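Local coordinates for 5' nucleotidase family protein (Staphylococcus aureus subsp. aureus, PDB 4Q7F) that combines a calcineurin-like phosphoesterase domain holding a manganese and a magnesium ion with a 5'-nucleotidase C-terminal domain, at residues 48-51 and 52-55; 89-92 and 93-96; 334-338 and 339-343; 369-372 and 373-377; 189-192 and 193-196. One frame throughout, in Å; residues are numbered along the deposited sequence. Where two conformers were deposited one is given.

Interaction 1 (48-51 and 52-55); sequences LLLA and NHVI
At the imidazole of His53 the CD1 methyl of Leu50 comes in obliquely, 4.3 Å from the ring atom CD2, while the ring of Phe300 meets the same imidazole with the two planes about 55° apart. Beyond them NE2 is hydrogen-bonded to Asp297. With CG anti to the backbone N (chi1 175°), the ring lies out along the flank of the helix, and its CB sits 3.4 Å from Leu50 O. The second flat group is the amide of Asn52: OD1 bonds to Lys67, while ND2 makes only a weak bond of 3.4 Å to a water. That water donates in turn to Leu49 O at 2.7 Å, which links the amide loosely to the turn before it. All this decorates the first turns of helix 48-59, the crossover helix of a beta-alpha-beta unit between strands 19-25 and 65-69, and the i to i+4 ladder is regular here. Asn52 N reaches Leu48 O at 2.8 Å and Val54 N reaches Leu50 O at 3.0 Å. Leu49 O is doubly engaged, since the water joins His53 N, whose bond to it measures 3.0 Å. On the buried flank, Ile55 holds CG1 beside its own backbone N, 3.5 Å from Ala51 O, and both residues rest against Val271 of strand 270-278.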
loop_
_atom_site.group_PDB
_atom_site.type_symbol
_atom_site.label_atom_id
_atom_site.label_comp_id
_atom_site.label_asym_id
_atom_site.label_seq_id
_atom_site.Cartn_x
_atom_site.Cartn_y
_atom_site.Cartn_z
ATOM N N LEU A 48 9.903 -7.110 -10.939
ATOM C CA LEU A 48 11.059 -7.674 -10.283
ATOM C C LEU A 48 12.008 -8.420 -11.226
ATOM O O LEU A 48 13.230 -8.382 -11.054
ATOM C CB LEU A 48 10.588 -8.598 -9.147
ATOM C CG LEU A 48 11.684 -9.119 -8.233
ATOM C CD1 LEU A 48 12.264 -7.972 -7.435
ATOM C CD2 LEU A 48 11.186 -10.219 -7.312
ATOM N N LEU A 49 11.466 -9.100 -12.216
ATOM C CA LEU A 49 12.336 -9.802 -13.157
ATOM C C LEU A 49 13.327 -8.809 -13.776
ATOM O O LEU A 49 14.530 -9.009 -13.725
ATOM C CB LEU A 49 11.527 -10.490 -14.235
ATOM C CG LEU A 49 10.822 -11.756 -13.757
ATOM C CD1 LEU A 49 9.953 -12.279 -14.887
ATOM C CD2 LEU A 49 11.836 -12.817 -13.317
ATOM N N LEU A 50 12.808 -7.706 -14.297
ATOM C CA LEU A 50 13.627 -6.725 -14.963
ATOM C C LEU A 50 14.464 -5.921 -13.977
ATOM O O LEU A 50 15.647 -5.680 -14.221
ATOM C CB LEU A 50 12.756 -5.828 -15.841
ATOM C CG LEU A 50 13.427 -4.869 -16.782
ATOM C CD1 LEU A 50 14.327 -5.630 -17.745
ATOM C CD2 LEU A 50 12.340 -4.110 -17.531
ATOM N N ALA A 51 13.878 -5.545 -12.843
ATOM C CA ALA A 51 14.647 -4.811 -11.843
ATOM C C ALA A 51 15.825 -5.654 -11.368
ATOM O O ALA A 51 16.918 -5.150 -11.203
ATOM C CB ALA A 51 13.777 -4.422 -10.676
ATOM N N ASN A 52 15.607 -6.954 -11.187
ATOM C CA ASN A 52 16.676 -7.824 -10.734
ATOM C C ASN A 52 17.757 -7.965 -11.810
ATOM O O ASN A 52 18.947 -8.052 -11.493
ATOM C CB ASN A 52 16.144 -9.205 -10.326
ATOM C CG ASN A 52 17.210 -10.079 -9.729
ATOM O OD1 ASN A 52 17.735 -9.796 -8.641
ATOM N ND2 ASN A 52 17.487 -11.183 -10.383
ATOM N N HIS A 53 17.339 -8.063 -13.073
ATOM C CA HIS A 53 18.263 -8.107 -14.199
ATOM C C HIS A 53 19.178 -6.853 -14.169
ATOM O O HIS A 53 20.373 -6.940 -14.409
ATOM C CB HIS A 53 17.463 -8.196 -15.497
ATOM C CG HIS A 53 18.279 -8.124 -16.739
ATOM N ND1 HIS A 53 19.097 -9.151 -17.157
ATOM C CD2 HIS A 53 18.353 -7.168 -17.698
ATOM C CE1 HIS A 53 19.651 -8.828 -18.304
ATOM N NE2 HIS A 53 19.212 -7.631 -18.657
ATOM N N VAL A 54 18.616 -5.714 -13.807
ATOM C CA VAL A 54 19.386 -4.469 -13.724
ATOM C C VAL A 54 20.425 -4.539 -12.610
ATOM O O VAL A 54 21.544 -4.051 -12.765
ATOM C CB VAL A 54 18.456 -3.264 -13.497
ATOM C CG1 VAL A 54 19.241 -2.036 -13.052
ATOM C CG2 VAL A 54 17.674 -2.962 -14.768
ATOM N N ILE A 55 20.060 -5.155 -11.488
ATOM C CA ILE A 55 20.951 -5.304 -10.355
ATOM C C ILE A 55 22.095 -6.256 -10.742
ATOM O O ILE A 55 23.286 -5.939 -10.572
ATOM C CB ILE A 55 20.186 -5.830 -9.126
ATOM C CG1 ILE A 55 19.198 -4.767 -8.636
ATOM C CG2 ILE A 55 21.121 -6.177 -7.984
ATOM C CD1 ILE A 55 18.267 -5.264 -7.573
HETATM O O HOH W 1 15.731 -11.361 -13.239
#

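Interaction 2 (89-92 and 93-96); sequences SSQP and LVDF
Helix 91-99 of the phosphoesterase domain opens with a side-chain cap and a first-turn bridge, and the bridge runs from Gln91 to Asp95, one turn on. Just ahead of the helix, Ser89 OG accepts from Gln91 N at 3.0 Å, occupying an amide that has no carbonyl of a preceding turn to bind. Gln91 then bends at chi2 (69°), which turns its amide forward along the helix so that NE2 donates to Asp95 OD1. At 2.5 Å this hydrogen bond is unusually short, and its exact length deserves caution. It reaches the carboxylate on the syn side, 29° out of the carboxylate plane, yet lies almost in the plane of the amide; the two side chains cross at about a right angle. The same residue pair is joined through the backbone by Asp95 N and Gln91 O, 2.8 Å apart. Ser90 contributes its carbonyl to Val94 N, and its OG, hydrogen-bonded to Thr122 of helix 116-125, lies 3.7 Å from the CG2 methyl of Val94. On the flank facing helix 78-85, Pro92 packs on Leu83 and Phe96 on Phe79, and the ring atom CD2 of Phe96 comes within 3.2 Å of Pro92 O.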
loop_
_atom_site.group_PDB
_atom_site.type_symbol
_atom_site.label_atom_id
_atom_site.label_comp_id
_atom_site.label_asym_id
_atom_site.label_seq_id
_atom_site.Cartn_x
_atom_site.Cartn_y
_atom_site.Cartn_z
ATOM N N SER A 89 -1.239 -20.888 -1.895
ATOM C CA SER A 89 0.173 -20.866 -1.510
ATOM C C SER A 89 0.925 -19.712 -2.159
ATOM O O SER A 89 0.664 -19.342 -3.301
ATOM C CB SER A 89 0.841 -22.158 -1.926
ATOM O OG SER A 89 2.222 -22.160 -1.578
ATOM N N SER A 90 1.861 -19.146 -1.415
ATOM C CA SER A 90 2.718 -18.094 -1.921
ATOM C C SER A 90 3.949 -18.725 -2.650
ATOM O O SER A 90 4.783 -18.011 -3.157
ATOM C CB SER A 90 3.216 -17.231 -0.762
ATOM O OG SER A 90 3.960 -18.013 0.172
ATOM N N GLN A 91 4.033 -20.050 -2.729
ATOM C CA GLN A 91 5.225 -20.686 -3.312
ATOM C C GLN A 91 5.659 -20.135 -4.690
ATOM O O GLN A 91 6.838 -19.852 -4.882
ATOM C CB GLN A 91 5.088 -22.214 -3.371
ATOM C CG GLN A 91 6.402 -22.912 -3.723
ATOM C CD GLN A 91 7.423 -22.788 -2.603
ATOM O OE1 GLN A 91 7.140 -23.147 -1.461
ATOM N NE2 GLN A 91 8.618 -22.311 -2.923
ATOM N N PRO A 92 4.718 -19.995 -5.653
ATOM C CA PRO A 92 5.145 -19.465 -6.960
ATOM C C PRO A 92 5.863 -18.115 -6.863
ATOM O O PRO A 92 6.832 -17.870 -7.575
ATOM C CB PRO A 92 3.845 -19.375 -7.747
ATOM C CG PRO A 92 2.959 -20.445 -7.147
ATOM C CD PRO A 92 3.334 -20.524 -5.685
ATOM N N LEU A 93 5.393 -17.255 -5.975
ATOM C CA LEU A 93 6.015 -15.959 -5.770
ATOM C C LEU A 93 7.354 -16.109 -5.047
ATOM O O LEU A 93 8.341 -15.448 -5.397
ATOM C CB LEU A 93 5.100 -15.082 -4.937
ATOM C CG LEU A 93 5.666 -13.723 -4.564
ATOM C CD1 LEU A 93 5.878 -12.884 -5.809
ATOM C CD2 LEU A 93 4.719 -13.025 -3.596
ATOM N N VAL A 94 7.377 -16.981 -4.034
ATOM C CA VAL A 94 8.575 -17.218 -3.242
ATOM C C VAL A 94 9.687 -17.769 -4.152
ATOM O O VAL A 94 10.853 -17.384 -4.024
ATOM C CB VAL A 94 8.291 -18.195 -2.060
ATOM C CG1 VAL A 94 9.588 -18.718 -1.438
ATOM C CG2 VAL A 94 7.434 -17.541 -0.997
ATOM N N ASP A 95 9.322 -18.659 -5.064
ATOM C CA ASP A 95 10.291 -19.209 -6.029
ATOM C C ASP A 95 11.033 -18.097 -6.802
ATOM O O ASP A 95 12.250 -18.194 -7.018
ATOM C CB ASP A 95 9.620 -20.157 -6.996
ATOM C CG ASP A 95 9.229 -21.463 -6.346
ATOM O OD1 ASP A 95 9.552 -21.661 -5.158
ATOM O OD2 ASP A 95 8.616 -22.297 -7.024
ATOM N N PHE A 96 10.315 -17.056 -7.224
ATOM C CA PHE A 96 10.963 -15.937 -7.893
ATOM C C PHE A 96 12.007 -15.321 -6.977
ATOM O O PHE A 96 13.163 -15.134 -7.394
ATOM C CB PHE A 96 9.962 -14.844 -8.348
ATOM C CG PHE A 96 9.185 -15.205 -9.586
ATOM C CD1 PHE A 96 9.821 -15.241 -10.820
ATOM C CD2 PHE A 96 7.828 -15.486 -9.530
ATOM C CE1 PHE A 96 9.130 -15.571 -11.970
ATOM C CE2 PHE A 96 7.128 -15.808 -10.679
ATOM C CZ PHE A 96 7.770 -15.853 -11.896
#

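Interaction 3 (334-338 and 339-343); sequences FEARV and APHPF
His341 leaves the backbone with its CB 3.8 Å from the CB of Ala336, and it is the N-cap residue of helix 342-355, so its side chain serves both the link before the helix and the helix itself. Next along, CG remains beside the alanine methyl at 3.9 Å and CD2 at 4.1 Å, the methyl approaching the ring obliquely. CG stands anti to the backbone N (chi1 -172°), which turns the imidazole toward the start of the helix. There ND1 accepts from Phe343 N at 3.1 Å in a nearly straight bond (167°), the donor tilted 19° out of the ring plane; acting as acceptor, ND1 carries no proton. Pro342 lays its CD over one face of the ring, off toward the rim, while Phe343 CA and a water lie at the edge in the ring plane. That water donates to Glu335 O and to Pro340 O. A second one donates to Ala336 O and Ala339 O, so the turn between the short, weakly bonded helix 335-338 and helix 342-355 is stitched by solvent. Further back, Arg337 is fixed through NH2 to Leu364 O, and its own carbonyl bonds to Tyr434. Phe334 O, at the weakly bonded helical turn, is gripped twice, by Arg337 N at 2.9 Å and by Val338 N at 3.0 Å.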
loop_
_atom_site.group_PDB
_atom_site.type_symbol
_atom_site.label_atom_id
_atom_site.label_comp_id
_atom_site.label_asym_id
_atom_site.label_seq_id
_atom_site.Cartn_x
_atom_site.Cartn_y
_atom_site.Cartn_z
ATOM N N PHE A 334 -11.565 11.932 -11.818
ATOM C CA PHE A 334 -12.082 13.049 -11.056
ATOM C C PHE A 334 -13.584 13.279 -11.278
ATOM O O PHE A 334 -14.289 13.632 -10.336
ATOM C CB PHE A 334 -11.300 14.309 -11.352
ATOM C CG PHE A 334 -11.804 15.520 -10.628
ATOM C CD1 PHE A 334 -11.441 15.755 -9.323
ATOM C CD2 PHE A 334 -12.628 16.440 -11.274
ATOM C CE1 PHE A 334 -11.882 16.885 -8.657
ATOM C CE2 PHE A 334 -13.071 17.577 -10.618
ATOM C CZ PHE A 334 -12.700 17.793 -9.301
ATOM N N GLU A 335 -14.057 13.072 -12.509
ATOM C CA GLU A 335 -15.474 13.248 -12.822
ATOM C C GLU A 335 -16.343 12.294 -12.008
ATOM O O GLU A 335 -17.461 12.633 -11.633
ATOM C CB GLU A 335 -15.733 13.056 -14.322
ATOM C CG GLU A 335 -15.171 14.181 -15.182
ATOM C CD GLU A 335 -15.522 14.042 -16.649
ATOM O OE1 GLU A 335 -15.678 12.897 -17.128
ATOM O OE2 GLU A 335 -15.629 15.085 -17.327
ATOM N N ALA A 336 -15.798 11.115 -11.717
ATOM C CA ALA A 336 -16.489 10.099 -10.970
ATOM C C ALA A 336 -16.274 10.283 -9.464
ATOM O O ALA A 336 -16.653 9.420 -8.682
ATOM C CB ALA A 336 -16.038 8.721 -11.427
ATOM N N ARG A 337 -15.645 11.395 -9.063
ATOM C CA ARG A 337 -15.473 11.737 -7.652
ATOM C C ARG A 337 -16.271 13.008 -7.292
ATOM O O ARG A 337 -16.836 13.086 -6.190
ATOM C CB ARG A 337 -13.993 11.866 -7.263
ATOM C CG ARG A 337 -13.255 10.531 -7.276
ATOM C CD ARG A 337 -11.877 10.642 -6.640
ATOM N NE ARG A 337 -11.167 9.363 -6.656
ATOM C CZ ARG A 337 -10.188 9.023 -7.492
ATOM N NH1 ARG A 337 -9.717 9.866 -8.414
ATOM N NH2 ARG A 337 -9.655 7.821 -7.389
ATOM N N VAL A 338 -16.315 13.991 -8.198
ATOM C CA VAL A 338 -17.103 15.237 -7.970
ATOM C C VAL A 338 -18.597 15.079 -8.105
ATOM O O VAL A 338 -19.357 15.976 -7.714
ATOM C CB VAL A 338 -16.798 16.406 -8.951
ATOM C CG1 VAL A 338 -15.920 17.478 -8.334
ATOM C CG2 VAL A 338 -16.355 15.913 -10.321
ATOM N N ALA A 339 -19.033 13.992 -8.713
ATOM C CA ALA A 339 -20.457 13.792 -8.919
ATOM C C ALA A 339 -20.737 12.313 -9.090
ATOM O O ALA A 339 -19.799 11.508 -9.320
ATOM C CB ALA A 339 -20.926 14.571 -10.158
ATOM N N PRO A 340 -22.011 11.936 -8.958
ATOM C CA PRO A 340 -22.369 10.544 -9.125
ATOM C C PRO A 340 -21.974 10.023 -10.495
ATOM O O PRO A 340 -21.982 10.779 -11.481
ATOM C CB PRO A 340 -23.900 10.553 -9.020
ATOM C CG PRO A 340 -24.242 11.781 -8.241
ATOM C CD PRO A 340 -23.161 12.777 -8.544
ATOM N N HIS A 341 -21.655 8.744 -10.543
ATOM C CA HIS A 341 -21.301 8.080 -11.772
ATOM C C HIS A 341 -21.990 6.709 -11.739
ATOM O O HIS A 341 -22.100 6.103 -10.669
ATOM C CB HIS A 341 -19.775 7.932 -11.848
ATOM C CG HIS A 341 -19.291 7.425 -13.165
ATOM N ND1 HIS A 341 -19.284 6.087 -13.477
ATOM C CD2 HIS A 341 -18.852 8.075 -14.274
ATOM C CE1 HIS A 341 -18.841 5.925 -14.712
ATOM N NE2 HIS A 341 -18.559 7.116 -15.212
ATOM N N PRO A 342 -22.452 6.202 -12.892
ATOM C CA PRO A 342 -23.105 4.889 -12.848
ATOM C C PRO A 342 -22.288 3.773 -12.167
ATOM O O PRO A 342 -22.867 2.881 -11.541
ATOM C CB PRO A 342 -23.346 4.568 -14.325
ATOM C CG PRO A 342 -23.490 5.912 -14.968
ATOM C CD PRO A 342 -22.522 6.805 -14.236
ATOM N N PHE A 343 -20.963 3.817 -12.267
ATOM C CA PHE A 343 -20.146 2.786 -11.651
ATOM C C PHE A 343 -20.065 2.928 -10.114
ATOM O O PHE A 343 -20.094 1.936 -9.415
ATOM C CB PHE A 343 -18.755 2.702 -12.279
ATOM C CG PHE A 343 -17.946 1.542 -11.763
ATOM C CD1 PHE A 343 -18.213 0.257 -12.199
ATOM C CD2 PHE A 343 -16.953 1.730 -10.819
ATOM C CE1 PHE A 343 -17.483 -0.822 -11.717
ATOM C CE2 PHE A 343 -16.231 0.656 -10.326
ATOM C CZ PHE A 343 -16.503 -0.622 -10.774
HETATM O O HOH W 2 -19.468 10.959 -12.763
HETATM O O HOH W 3 -19.388 9.216 -7.803
#

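Interaction 4 (369-372 and 373-377); sequences SGFK and QVVTM
Val374 O takes a hydrogen bond of 2.8 Å from a water that itself accepts from Lys372 N at 2.9 Å, so solvent bridges the two limbs of a short turn. The turn joins strands 370-371 and 374-376 of the C-terminal domain, which pair with different partners, 328-329 and 320-323 respectively, rather than with each other. What the strands share is an apolar contact between Phe371 and Val375. The CG2 methyl of the valine lies 3.8 Å from Phe371 CB and also 3.7 Å from Lys372 O. Both side chains also touch Leu509 of helix 501-511, and Val375 meets Val380 of helix 377-383, whose N-cap, Thr376, bonds through OG1 to Asp379. The Phe371 ring is in addition met edge-to-face by Phe343. Since Val375 holds CG1 anti to its own N (chi1 -176°), that methyl is carried above the aromatic ring, where it forms a CH-pi contact with the Phe371 ring: CG1 stands 4.0 Å from the centroid and only 9° off the normal, practically over the centre of one face.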
loop_
_atom_site.group_PDB
_atom_site.type_symbol
_atom_site.label_atom_id
_atom_site.label_comp_id
_atom_site.label_asym_id
_atom_site.label_seq_id
_atom_site.Cartn_x
_atom_site.Cartn_y
_atom_site.Cartn_z
ATOM N N SER A 369 -11.235 1.781 -13.509
ATOM C CA SER A 369 -11.731 2.364 -14.754
ATOM C C SER A 369 -13.202 1.969 -15.035
ATOM O O SER A 369 -13.713 2.194 -16.132
ATOM C CB SER A 369 -10.823 1.939 -15.909
ATOM O OG SER A 369 -10.672 0.533 -15.923
ATOM N N GLY A 370 -13.888 1.403 -14.047
ATOM C CA GLY A 370 -15.277 0.990 -14.235
ATOM C C GLY A 370 -15.381 -0.264 -15.081
ATOM O O GLY A 370 -14.372 -0.945 -15.331
ATOM N N PHE A 371 -16.597 -0.598 -15.505
ATOM C CA PHE A 371 -16.793 -1.770 -16.337
ATOM C C PHE A 371 -17.323 -1.413 -17.731
ATOM O O PHE A 371 -18.131 -0.508 -17.897
ATOM C CB PHE A 371 -17.799 -2.771 -15.758
ATOM C CG PHE A 371 -17.436 -3.365 -14.417
ATOM C CD1 PHE A 371 -16.131 -3.625 -14.057
ATOM C CD2 PHE A 371 -18.447 -3.790 -13.570
ATOM C CE1 PHE A 371 -15.833 -4.214 -12.833
ATOM C CE2 PHE A 371 -18.163 -4.388 -12.358
ATOM C CZ PHE A 371 -16.851 -4.597 -11.983
ATOM N N LYS A 372 -16.856 -2.163 -18.717
ATOM C CA LYS A 372 -17.370 -2.061 -20.066
ATOM C C LYS A 372 -18.483 -3.094 -20.033
ATOM O O LYS A 372 -18.728 -3.692 -18.981
ATOM C CB LYS A 372 -16.317 -2.459 -21.090
ATOM C CG LYS A 372 -15.076 -1.582 -21.103
ATOM C CD LYS A 372 -13.973 -2.182 -21.966
ATOM C CE LYS A 372 -13.454 -3.482 -21.358
ATOM N NZ LYS A 372 -12.368 -4.095 -22.160
ATOM N N GLN A 373 -19.130 -3.337 -21.163
ATOM C CA GLN A 373 -20.210 -4.302 -21.202
ATOM C C GLN A 373 -19.710 -5.707 -20.883
ATOM O O GLN A 373 -20.379 -6.450 -20.164
ATOM C CB GLN A 373 -20.944 -4.260 -22.541
ATOM C CG GLN A 373 -21.528 -2.894 -22.833
ATOM C CD GLN A 373 -22.512 -2.893 -23.984
ATOM O OE1 GLN A 373 -23.277 -3.844 -24.177
ATOM N NE2 GLN A 373 -22.535 -1.797 -24.728
ATOM N N VAL A 374 -18.542 -6.078 -21.400
ATOM C CA VAL A 374 -17.984 -7.383 -21.082
ATOM C C VAL A 374 -17.076 -7.158 -19.880
ATOM O O VAL A 374 -16.210 -6.272 -19.888
ATOM C CB VAL A 374 -17.231 -8.018 -22.269
ATOM C CG1 VAL A 374 -16.664 -9.380 -21.880
ATOM C CG2 VAL A 374 -18.166 -8.162 -23.464
ATOM N N VAL A 375 -17.319 -7.928 -18.827
ATOM C CA VAL A 375 -16.559 -7.824 -17.598
ATOM C C VAL A 375 -15.758 -9.097 -17.396
ATOM O O VAL A 375 -16.324 -10.198 -17.379
ATOM C CB VAL A 375 -17.469 -7.630 -16.381
ATOM C CG1 VAL A 375 -16.633 -7.437 -15.123
ATOM C CG2 VAL A 375 -18.404 -6.443 -16.584
ATOM N N THR A 376 -14.441 -8.941 -17.246
ATOM C CA THR A 376 -13.553 -10.080 -16.998
ATOM C C THR A 376 -12.960 -9.972 -15.579
ATOM O O THR A 376 -13.115 -8.939 -14.912
ATOM C CB THR A 376 -12.394 -10.116 -18.009
ATOM O OG1 THR A 376 -11.594 -8.943 -17.844
ATOM C CG2 THR A 376 -12.923 -10.177 -19.455
HETATM N N MSE A 377 -12.284 -11.028 -15.137
HETATM C CA MSE A 377 -11.641 -11.047 -13.808
HETATM C C MSE A 377 -10.705 -9.840 -13.689
HETATM O O MSE A 377 -10.663 -9.166 -12.644
HETATM C CB MSE A 377 -10.937 -12.394 -13.639
HETATM C CG MSE A 377 -10.243 -12.564 -12.289
HETATM SE SE MSE A 377 -11.440 -12.178 -10.747
HETATM C CE MSE A 377 -12.217 -13.974 -10.756
HETATM O O HOH W 4 -15.293 -4.456 -17.983
#

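Interaction 5 (189-192 and 193-196); sequences QQYL and PEMK
Tyr191 and Glu194 lie side by side pointing the same way, ring and carboxylate planes 26° apart, with OE1 4.0 Å from the ring atom CD1. Next to them Met195, a selenomethionine, sets its selenium SE 4.2 Å from Tyr191 CB, and its chain bends at chi3 so that the methyl CE turns toward Leu192; the modelled approach there is too close to be taken literally. Backbone bonds hold this set in place: Met195 N donates to Tyr191 O at 2.9 Å, and Lys196 N to Leu192 O at 2.8 Å. Further out, Leu192 and Met195 both press on Ile202 of strand 201-207, Tyr191 and Met195 reach Ile160, and Lys196 forms a salt bridge with Asp239, so helix 184-198 packs against its sheet in the phosphoesterase domain. The helix is kinked at Pro193, whose CD sits 3.4 Å from Gln189 O. A water accepts from Glu194 N at 2.9 Å and donates to Gln190 O. Proline has no N-H to offer the turn before it, and the bend also parts Glu194 N from Gln190 O; the water therefore stands in for one missing helical bond on the solvent side.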
loop_
_atom_site.group_PDB
_atom_site.type_symbol
_atom_site.label_atom_id
_atom_site.label_comp_id
_atom_site.label_asym_id
_atom_site.label_seq_id
_atom_site.Cartn_x
_atom_site.Cartn_y
_atom_site.Cartn_z
ATOM N N GLN A 189 16.175 3.693 18.734
ATOM C CA GLN A 189 16.831 4.398 19.826
ATOM C C GLN A 189 17.435 3.450 20.854
ATOM O O GLN A 189 18.528 3.687 21.374
ATOM C CB GLN A 189 15.826 5.305 20.536
ATOM C CG GLN A 189 16.441 6.104 21.675
ATOM C CD GLN A 189 15.453 7.049 22.311
ATOM O OE1 GLN A 189 15.745 8.219 22.499
ATOM N NE2 GLN A 189 14.266 6.551 22.620
ATOM N N GLN A 190 16.710 2.383 21.144
ATOM C CA GLN A 190 17.149 1.409 22.126
ATOM C C GLN A 190 18.269 0.501 21.596
ATOM O O GLN A 190 19.165 0.146 22.343
ATOM C CB GLN A 190 15.940 0.614 22.616
ATOM C CG GLN A 190 14.945 1.506 23.362
ATOM C CD GLN A 190 13.577 0.879 23.537
ATOM O OE1 GLN A 190 13.421 -0.337 23.438
ATOM N NE2 GLN A 190 12.575 1.712 23.808
ATOM N N TYR A 191 18.227 0.158 20.307
ATOM C CA TYR A 191 19.256 -0.695 19.694
ATOM C C TYR A 191 20.564 -0.004 19.293
ATOM O O TYR A 191 21.617 -0.649 19.271
ATOM C CB TYR A 191 18.721 -1.378 18.441
ATOM C CG TYR A 191 18.144 -2.756 18.633
ATOM C CD1 TYR A 191 18.959 -3.883 18.525
ATOM C CD2 TYR A 191 16.792 -2.945 18.861
ATOM C CE1 TYR A 191 18.438 -5.155 18.663
ATOM C CE2 TYR A 191 16.261 -4.210 19.002
ATOM C CZ TYR A 191 17.084 -5.307 18.897
ATOM O OH TYR A 191 16.555 -6.563 19.037
ATOM N N LEU A 192 20.504 1.275 18.931
ATOM C CA LEU A 192 21.713 1.982 18.504
ATOM C C LEU A 192 22.948 1.771 19.358
ATOM O O LEU A 192 23.983 1.388 18.826
ATOM C CB LEU A 192 21.481 3.469 18.293
ATOM C CG LEU A 192 21.031 3.790 16.874
ATOM C CD1 LEU A 192 20.613 5.243 16.774
ATOM C CD2 LEU A 192 22.132 3.483 15.875
ATOM N N PRO A 193 22.844 2.021 20.671
ATOM C CA PRO A 193 24.026 1.842 21.504
ATOM C C PRO A 193 24.697 0.484 21.298
ATOM O O PRO A 193 25.896 0.427 21.127
ATOM C CB PRO A 193 23.475 1.963 22.926
ATOM C CG PRO A 193 22.270 2.831 22.792
ATOM C CD PRO A 193 21.682 2.497 21.448
ATOM N N GLU A 194 23.916 -0.588 21.313
ATOM C CA GLU A 194 24.449 -1.935 21.140
ATOM C C GLU A 194 25.012 -2.155 19.742
ATOM O O GLU A 194 26.022 -2.832 19.573
ATOM C CB GLU A 194 23.364 -2.972 21.395
ATOM C CG GLU A 194 23.869 -4.401 21.261
ATOM C CD GLU A 194 22.793 -5.433 21.496
ATOM O OE1 GLU A 194 21.607 -5.149 21.196
ATOM O OE2 GLU A 194 23.147 -6.538 21.971
HETATM N N MSE A 195 24.327 -1.608 18.745
HETATM C CA MSE A 195 24.766 -1.732 17.367
HETATM C C MSE A 195 26.107 -1.064 17.208
HETATM O O MSE A 195 27.021 -1.650 16.634
HETATM C CB MSE A 195 23.717 -1.160 16.423
HETATM C CG MSE A 195 22.569 -2.161 16.338
HETATM SE SE MSE A 195 21.182 -1.618 15.047
HETATM C CE MSE A 195 21.329 0.338 15.075
ATOM N N LYS A 196 26.252 0.146 17.739
ATOM C CA LYS A 196 27.524 0.853 17.644
ATOM C C LYS A 196 28.662 0.124 18.380
ATOM O O LYS A 196 29.813 0.308 18.033
ATOM C CB LYS A 196 27.395 2.274 18.163
ATOM C CG LYS A 196 26.470 3.157 17.349
ATOM C CD LYS A 196 26.320 4.526 17.995
ATOM C CE LYS A 196 27.640 5.292 18.017
ATOM N NZ LYS A 196 27.534 6.598 18.717
HETATM O O HOH W 5 21.431 -0.823 22.806
#

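In the fold
All five contacts are local, each formed by consecutive residues, so they follow one another in series along the chain; none closes a long loop, nests or crosses. Interaction 1 comes first and interaction 2 next, and their helices meet where Leu49 CD2 lies 4.0 Å from Phe96 CD1. Interaction 5 follows within the same phosphoesterase domain, its centre about 34 Å from that of interaction 1. The chain then passes to the C-terminal domain, where interactions 3 and 4 touch through Phe343 CD1 and Gly370 CA, 3.6 Å apart, joining a capped helix to a strand turn. Interactions 3 and 5 stand on opposite sides of the chain's centre.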